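Local coordinates for protein probable enoyl-CoA hydratase/isomerase (Mycobacterium abscessus, PDB 3SWX) that probably acts as an enoyl-CoA hydratase or isomerase of the crotonase family, working on acyl-CoA thioesters, at residues D125-D130 against I183-V188; P64-G69 against L105-H110; G17-I22 against A56-G61. All coordinates share one frame; numbering follows the deposited sequence.

How the contacts relate
All three contacts build on one mixed sheet of the crotonase fold. Contact 3 pairs strands 19-24 and 56-61. Contact 2 sets the loop after strand 56-61 against strand 105-109. Contact 1 joins strand 126-130 to the last strand, 186-188. Contacts 2 and 3 touch through probable strand hydrogen bonds such as Ala108 N to Leu59 O, 2.8 Å, and their centres lie about 13 Å apart. Contacts 1 and 2 touch through another probable one, Val109 N to Ile128 O, also 2.8 Å, with centres about 11 Å apart. Contacts 1 and 3 do not touch. In crotonase relatives the loop of contact 2 lends a backbone N-H to the oxyanion hole, which is consistent with a place beside the active site.

Contact 1 of 3, residues D125-D130 against I183-V188; sequences DIVIAD and IVQEIV
Gln185 reaches Val127 with both its side chain and its backbone. Gln185 OE1 accepts the N-H of Val127 at 2.8 Å, with the donor tilted 15° from the amide plane. Gln185 N donates to Val127 O, also at 2.8 Å. Both polar backbone atoms of Val127 are therefore held by one residue. The side chain folds back to do this. Its CG is anti to the carbonyl carbon, and a bend at chi2 (56°) brings the amide round to Val127. The other end of the amide, NE2, bonds to Asn162 OD1 of the second subunit and weakly to Gly182 O. The side chain thus ties the sheet to a subunit interface.

Before the strand pairing begins, Val127 packs against the carbonyl of Ile183, with Val127 CB 3.3 Å from Ile183 O. Its CG1 is anti to the backbone N (chi1 177°) and meets Val184 CG2 at 4.0 Å. The two valine side chains cross at about a right angle. The other methyl of Val184, CG1, touches Ala129 CB at 3.8 Å. Helix 175-180 packs on Val184 through Ala178.

Further on, the two segments run as parallel strands, the last pair in the main sheet of the crotonase fold. Ala129 lies opposite Ile187. Ala129 N donates to Glu186 O at 2.9 Å, and Val188 N donates to Ala129 O at 2.8 Å.

On the face of Ile128, the side chains of Ile128 and Glu186 lie side by side and point the same way. Ile128 CD1 rests on Glu186 CB at 3.9 Å. Helix 193-205 covers this face, with Ile200 on Ile128 and Thr196 on Val188.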
# COMPACT_ATOMS: atom_id res chain seq x y z
N ASP B 125 -10.17 -7.00 -9.71
CA ASP B 125 -8.75 -7.27 -9.75
C ASP B 125 -7.99 -6.34 -10.66
O ASP B 125 -6.82 -6.07 -10.42
CB ASP B 125 -8.51 -8.73 -10.13
CG ASP B 125 -9.24 -9.67 -9.23
OD1 ASP B 125 -8.99 -9.59 -8.00
OD2 ASP B 125 -10.11 -10.41 -9.73
N ILE B 126 -8.65 -5.83 -11.69
CA ILE B 126 -8.00 -4.93 -12.67
C ILE B 126 -9.03 -3.93 -13.14
O ILE B 126 -10.17 -4.29 -13.46
CB ILE B 126 -7.39 -5.69 -13.91
CG1 ILE B 126 -6.33 -6.73 -13.51
CG2 ILE B 126 -6.72 -4.69 -14.90
CD1 ILE B 126 -6.13 -7.80 -14.55
N VAL B 127 -8.63 -2.65 -13.18
CA VAL B 127 -9.55 -1.58 -13.52
C VAL B 127 -8.97 -0.81 -14.69
O VAL B 127 -7.80 -0.37 -14.65
CB VAL B 127 -9.82 -0.62 -12.32
CG1 VAL B 127 -10.75 0.55 -12.73
CG2 VAL B 127 -10.43 -1.38 -11.14
N ILE B 128 -9.78 -0.66 -15.74
CA ILE B 128 -9.40 0.10 -16.91
C ILE B 128 -10.37 1.26 -17.04
O ILE B 128 -11.60 1.04 -17.00
CB ILE B 128 -9.51 -0.75 -18.19
CG1 ILE B 128 -8.71 -2.05 -18.05
CG2 ILE B 128 -9.07 0.09 -19.41
CD1 ILE B 128 -7.20 -1.86 -17.86
N ALA B 129 -9.82 2.46 -17.24
CA ALA B 129 -10.61 3.66 -17.47
C ALA B 129 -10.39 4.25 -18.87
O ALA B 129 -9.27 4.22 -19.39
CB ALA B 129 -10.28 4.71 -16.40
N ASP B 130 -11.45 4.77 -19.51
CA ASP B 130 -11.23 5.63 -20.66
C ASP B 130 -10.93 7.04 -20.13
O ASP B 130 -11.15 7.33 -18.95
CB ASP B 130 -12.35 5.54 -21.74
CG ASP B 130 -13.51 6.51 -21.54
OD1 ASP B 130 -13.65 7.12 -20.45
OD2 ASP B 130 -14.30 6.65 -22.49
N ILE B 183 -5.89 3.10 -8.14
CA ILE B 183 -7.23 2.51 -8.35
C ILE B 183 -7.42 2.06 -9.81
O ILE B 183 -8.06 1.06 -10.08
CB ILE B 183 -8.38 3.54 -8.13
CG1 ILE B 183 -8.49 4.02 -6.71
CG2 ILE B 183 -9.74 2.91 -8.47
CD1 ILE B 183 -9.68 5.08 -6.60
N VAL B 184 -6.89 2.84 -10.74
CA VAL B 184 -7.03 2.56 -12.17
C VAL B 184 -5.68 2.10 -12.71
O VAL B 184 -4.68 2.79 -12.53
CB VAL B 184 -7.46 3.83 -12.92
CG1 VAL B 184 -7.24 3.67 -14.45
CG2 VAL B 184 -8.91 4.15 -12.60
N GLN B 185 -5.65 0.96 -13.40
CA GLN B 185 -4.39 0.38 -13.87
C GLN B 185 -3.96 0.97 -15.20
O GLN B 185 -2.78 1.03 -15.51
CB GLN B 185 -4.46 -1.14 -14.02
CG GLN B 185 -4.25 -1.89 -12.71
CD GLN B 185 -5.21 -1.44 -11.63
OE1 GLN B 185 -6.39 -1.82 -11.64
NE2 GLN B 185 -4.71 -0.64 -10.69
N GLU B 186 -4.91 1.42 -15.99
CA GLU B 186 -4.58 1.95 -17.30
C GLU B 186 -5.71 2.85 -17.78
O GLU B 186 -6.90 2.57 -17.55
CB GLU B 186 -4.34 0.79 -18.28
CG GLU B 186 -3.85 1.26 -19.64
CD GLU B 186 -3.64 0.13 -20.65
OE1 GLU B 186 -3.70 -1.08 -20.26
OE2 GLU B 186 -3.41 0.49 -21.83
N ILE B 187 -5.30 3.96 -18.39
CA ILE B 187 -6.20 4.89 -19.02
C ILE B 187 -6.04 4.78 -20.55
O ILE B 187 -4.92 4.87 -21.07
CB ILE B 187 -5.90 6.34 -18.63
CG1 ILE B 187 -5.90 6.52 -17.10
CG2 ILE B 187 -6.93 7.30 -19.28
CD1 ILE B 187 -5.28 7.85 -16.69
N VAL B 188 -7.16 4.64 -21.24
CA VAL B 188 -7.18 4.47 -22.69
C VAL B 188 -8.08 5.53 -23.34
O VAL B 188 -8.84 6.22 -22.64
CB VAL B 188 -7.69 3.07 -23.06
CG1 VAL B 188 -6.75 1.99 -22.48
CG2 VAL B 188 -9.14 2.87 -22.56

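Contact 2 of 3, residues P64-G69 against L105-H110; sequences PLFTAG and LLVAVH
Phe66 and His110 share the hydrogen bond of this contact. Phe66 N donates to His110 O at 3.1 Å, with a bent N-H...O angle of 135°. The imidazole has its own polar partner, since His110 NE2 bonds to Gly63 O, the residue before Pro64. Pro64 O lies close to the same ring, 3.2 Å from His110 CD2.

Two CH-pi contacts come next. Leu65 CA sits over a face of the imidazole, 3.8 Å from the centroid of the His110 ring. In the second, Val109 CG1 lies over a face of the phenyl ring, 4.0 Å from the centroid of the Phe66 ring. Phe66 CG is anti to the backbone N (chi1 178°), which lays the ring back along strand 105-109 toward Val107.

Apolar packing extends this line. The far tip of the ring, Phe66 CZ, touches Val107 CG1 at 3.8 Å, and the two side chains cross at about a right angle.

In crotonase relatives this loop, which here goes on into an ST turn at Thr67, supplies a backbone N-H to the oxyanion hole. This segment probably does likewise.

The loop follows strand 56-61 and leads on toward helix 76-81. Strand 105-109 runs between strands 56-61 and 126-130, and helix 193-205 packs on its Leu106 and Ala108 side.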
# COMPACT_ATOMS: atom_id res chain seq x y z
N PRO B 64 -24.11 6.47 -21.17
CA PRO B 64 -23.18 7.58 -20.96
C PRO B 64 -22.13 7.41 -19.84
O PRO B 64 -21.04 7.97 -19.95
CB PRO B 64 -24.09 8.79 -20.68
CG PRO B 64 -25.49 8.30 -20.75
CD PRO B 64 -25.52 6.90 -21.21
N LEU B 65 -22.45 6.65 -18.79
CA LEU B 65 -21.50 6.49 -17.69
C LEU B 65 -21.63 5.15 -16.97
O LEU B 65 -22.60 4.41 -17.16
CB LEU B 65 -21.66 7.65 -16.72
CG LEU B 65 -23.05 7.84 -16.12
CD1 LEU B 65 -23.22 7.00 -14.86
CD2 LEU B 65 -23.28 9.33 -15.81
N PHE B 66 -20.63 4.83 -16.16
CA PHE B 66 -20.54 3.51 -15.54
C PHE B 66 -21.69 3.28 -14.56
O PHE B 66 -22.45 2.32 -14.71
CB PHE B 66 -19.17 3.33 -14.88
CG PHE B 66 -19.01 2.03 -14.17
CD1 PHE B 66 -19.12 0.84 -14.86
CD2 PHE B 66 -18.74 1.99 -12.80
CE1 PHE B 66 -18.97 -0.39 -14.19
CE2 PHE B 66 -18.57 0.79 -12.14
CZ PHE B 66 -18.70 -0.40 -12.82
N THR B 67 -21.82 4.15 -13.55
CA THR B 67 -22.95 4.10 -12.63
C THR B 67 -23.10 5.39 -11.83
O THR B 67 -22.11 5.98 -11.40
CB THR B 67 -22.92 2.91 -11.62
OG1 THR B 67 -24.07 2.98 -10.76
CG2 THR B 67 -21.64 2.91 -10.77
N ALA B 68 -24.34 5.81 -11.64
CA ALA B 68 -24.64 6.97 -10.80
C ALA B 68 -24.75 6.57 -9.31
O ALA B 68 -25.02 7.41 -8.47
CB ALA B 68 -25.92 7.62 -11.28
N GLY B 69 -24.53 5.29 -8.98
CA GLY B 69 -24.57 4.84 -7.59
C GLY B 69 -25.87 4.17 -7.21
O GLY B 69 -26.49 3.49 -8.03
N LEU B 105 -11.97 -10.72 -11.90
CA LEU B 105 -12.94 -9.73 -12.34
C LEU B 105 -12.21 -8.45 -12.78
O LEU B 105 -11.37 -7.91 -12.07
CB LEU B 105 -13.92 -9.41 -11.22
CG LEU B 105 -15.02 -8.38 -11.56
CD1 LEU B 105 -16.02 -8.84 -12.65
CD2 LEU B 105 -15.80 -7.95 -10.28
N LEU B 106 -12.52 -7.99 -13.98
CA LEU B 106 -11.98 -6.74 -14.46
C LEU B 106 -13.13 -5.76 -14.56
O LEU B 106 -14.25 -6.14 -14.91
CB LEU B 106 -11.30 -6.92 -15.83
CG LEU B 106 -10.13 -7.92 -15.89
CD1 LEU B 106 -10.65 -9.37 -16.09
CD2 LEU B 106 -9.16 -7.54 -16.98
N VAL B 107 -12.87 -4.50 -14.25
CA VAL B 107 -13.90 -3.47 -14.38
C VAL B 107 -13.43 -2.35 -15.31
O VAL B 107 -12.34 -1.82 -15.15
CB VAL B 107 -14.33 -2.90 -13.00
CG1 VAL B 107 -15.13 -1.61 -13.16
CG2 VAL B 107 -15.17 -3.95 -12.24
N ALA B 108 -14.27 -2.05 -16.30
CA ALA B 108 -13.98 -1.01 -17.29
C ALA B 108 -14.93 0.15 -17.04
O ALA B 108 -16.14 -0.03 -17.08
CB ALA B 108 -14.20 -1.56 -18.72
N VAL B 109 -14.37 1.35 -16.80
CA VAL B 109 -15.16 2.51 -16.42
C VAL B 109 -14.99 3.68 -17.41
O VAL B 109 -13.96 3.82 -18.06
CB VAL B 109 -14.86 3.01 -14.94
CG1 VAL B 109 -15.07 1.87 -13.91
CG2 VAL B 109 -13.46 3.65 -14.80
N HIS B 110 -16.02 4.50 -17.47
CA HIS B 110 -16.04 5.72 -18.28
C HIS B 110 -17.09 6.65 -17.68
O HIS B 110 -17.99 6.21 -17.00
CB HIS B 110 -16.42 5.39 -19.72
CG HIS B 110 -17.87 5.06 -19.90
ND1 HIS B 110 -18.45 3.92 -19.38
CD2 HIS B 110 -18.86 5.72 -20.55
CE1 HIS B 110 -19.73 3.90 -19.69
NE2 HIS B 110 -20.01 4.98 -20.41

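Contact 3 of 3, residues G17-I22 against A56-G61; sequences GYVLVI and AAVLYG
Tyr60 OH is gripped by several groups, while its ring touches Val21 and Ile22 across the contact. The hydroxyl bonds Glu62 OE2 and Arg14 NH2. A water in the ring plane, at its edge, donates to Val21 O and weakly to Tyr60 OH. Tyr60 CG stands between its backbone N and carbonyl carbon (chi1 72°), which leans the ring toward Val21 and Ile22. Val21 CG1 meets Tyr60 CE1 at 3.7 Å, and Tyr60 CD1 lies 3.2 Å from Ile22 O.

Ile22 O accepts one hydrogen bond, from Tyr60 N at 3.1 Å. Leu59 CA adds a weaker CA-H...O contact to Ile22 O at 3.3 Å.

The rest of the ladder is regular. Ile22 N donates to Val58 O at 2.8 Å in a nearly straight bond (179°). Val58 N donates to Leu20 O, and Leu20 N to Ala56 O. The strands are parallel, their axes 16° apart. Leu20 lies opposite Ala57, and Val21 opposite Val58. With helix 35-50 the strands form a beta-alpha-beta unit, in which the helix is the crossover.

Side chains alternate between the two faces. Leu20, Ile22, Ala57 and Leu59 share one face. Tyr48 of helix 35-50 meets Leu20 and Ala57 there, and Leu45 meets Ile22. Leu59 packs on Val107, and its CD1 touches Ile22 CG2 at 3.8 Å. Val19, Val21, Ala56 and Val58 share the other face, where Ala201 of helix 193-205 packs on Val19 and Val58. Val19 CG1 meets Val58 CG2 there at 4.1 Å.

The chemistry is therefore of two kinds. Backbone bonds and aliphatic groups hold the buried middle together. At the Tyr60 end a phenol, a carboxylate and a guanidinium group meet, and nearby charges may polarise the hydroxyl.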
# COMPACT_ATOMS: atom_id res chain seq x y z
N GLY B 17 -15.59 -16.55 -25.77
CA GLY B 17 -14.81 -17.73 -25.41
C GLY B 17 -14.83 -17.98 -23.91
O GLY B 17 -15.88 -18.18 -23.31
N TYR B 18 -13.66 -17.94 -23.29
CA TYR B 18 -13.53 -18.13 -21.84
C TYR B 18 -13.86 -16.87 -21.02
O TYR B 18 -13.80 -16.88 -19.80
CB TYR B 18 -12.10 -18.53 -21.51
CG TYR B 18 -11.61 -19.83 -22.10
CD1 TYR B 18 -12.22 -21.02 -21.77
CD2 TYR B 18 -10.52 -19.86 -22.95
CE1 TYR B 18 -11.76 -22.23 -22.28
CE2 TYR B 18 -10.04 -21.07 -23.47
CZ TYR B 18 -10.66 -22.25 -23.14
OH TYR B 18 -10.20 -23.44 -23.65
N VAL B 19 -14.20 -15.77 -21.68
CA VAL B 19 -14.41 -14.51 -20.98
C VAL B 19 -15.88 -14.14 -20.93
O VAL B 19 -16.54 -14.11 -21.97
CB VAL B 19 -13.62 -13.36 -21.65
CG1 VAL B 19 -13.95 -12.02 -20.98
CG2 VAL B 19 -12.13 -13.64 -21.58
N LEU B 20 -16.39 -13.86 -19.73
CA LEU B 20 -17.75 -13.34 -19.55
C LEU B 20 -17.74 -11.82 -19.58
O LEU B 20 -16.88 -11.18 -18.94
CB LEU B 20 -18.32 -13.78 -18.20
CG LEU B 20 -19.83 -13.60 -18.00
CD1 LEU B 20 -20.58 -14.54 -18.91
CD2 LEU B 20 -20.18 -13.92 -16.54
N VAL B 21 -18.66 -11.24 -20.32
CA VAL B 21 -18.77 -9.78 -20.45
C VAL B 21 -20.16 -9.35 -19.95
O VAL B 21 -21.17 -9.68 -20.56
CB VAL B 21 -18.52 -9.31 -21.91
CG1 VAL B 21 -18.54 -7.80 -22.03
CG2 VAL B 21 -17.18 -9.83 -22.44
N ILE B 22 -20.18 -8.62 -18.84
CA ILE B 22 -21.42 -8.21 -18.21
C ILE B 22 -21.53 -6.72 -18.30
O ILE B 22 -20.61 -6.00 -17.86
CB ILE B 22 -21.44 -8.56 -16.71
CG1 ILE B 22 -21.23 -10.07 -16.50
CG2 ILE B 22 -22.75 -8.06 -16.04
CD1 ILE B 22 -20.82 -10.43 -15.03
N ALA B 56 -12.32 -15.61 -16.80
CA ALA B 56 -12.23 -14.17 -16.50
C ALA B 56 -13.58 -13.52 -16.75
O ALA B 56 -14.39 -14.04 -17.51
CB ALA B 56 -11.17 -13.52 -17.34
N ALA B 57 -13.84 -12.40 -16.09
CA ALA B 57 -15.06 -11.66 -16.31
C ALA B 57 -14.76 -10.15 -16.39
O ALA B 57 -13.93 -9.63 -15.64
CB ALA B 57 -16.11 -11.95 -15.22
N VAL B 58 -15.48 -9.47 -17.29
CA VAL B 58 -15.36 -8.04 -17.54
C VAL B 58 -16.69 -7.39 -17.22
O VAL B 58 -17.72 -7.85 -17.69
CB VAL B 58 -14.99 -7.78 -19.00
CG1 VAL B 58 -15.09 -6.31 -19.34
CG2 VAL B 58 -13.58 -8.27 -19.28
N LEU B 59 -16.67 -6.35 -16.38
CA LEU B 59 -17.86 -5.62 -15.99
C LEU B 59 -17.69 -4.15 -16.41
O LEU B 59 -16.66 -3.53 -16.12
CB LEU B 59 -18.07 -5.71 -14.47
CG LEU B 59 -19.23 -4.90 -13.86
CD1 LEU B 59 -20.57 -5.33 -14.44
CD2 LEU B 59 -19.21 -5.08 -12.34
N TYR B 60 -18.69 -3.64 -17.13
CA TYR B 60 -18.70 -2.27 -17.64
C TYR B 60 -20.15 -1.80 -17.55
O TYR B 60 -21.02 -2.55 -17.09
CB TYR B 60 -18.20 -2.22 -19.10
CG TYR B 60 -19.19 -2.80 -20.07
CD1 TYR B 60 -19.36 -4.18 -20.17
CD2 TYR B 60 -19.98 -1.97 -20.86
CE1 TYR B 60 -20.29 -4.71 -21.02
CE2 TYR B 60 -20.90 -2.49 -21.72
CZ TYR B 60 -21.06 -3.86 -21.80
OH TYR B 60 -21.99 -4.40 -22.65
N GLY B 61 -20.40 -0.56 -17.95
CA GLY B 61 -21.76 -0.02 -17.99
C GLY B 61 -22.15 0.44 -19.39
O GLY B 61 -21.35 1.04 -20.06
O HOH W 1 -22.22 -7.69 -22.34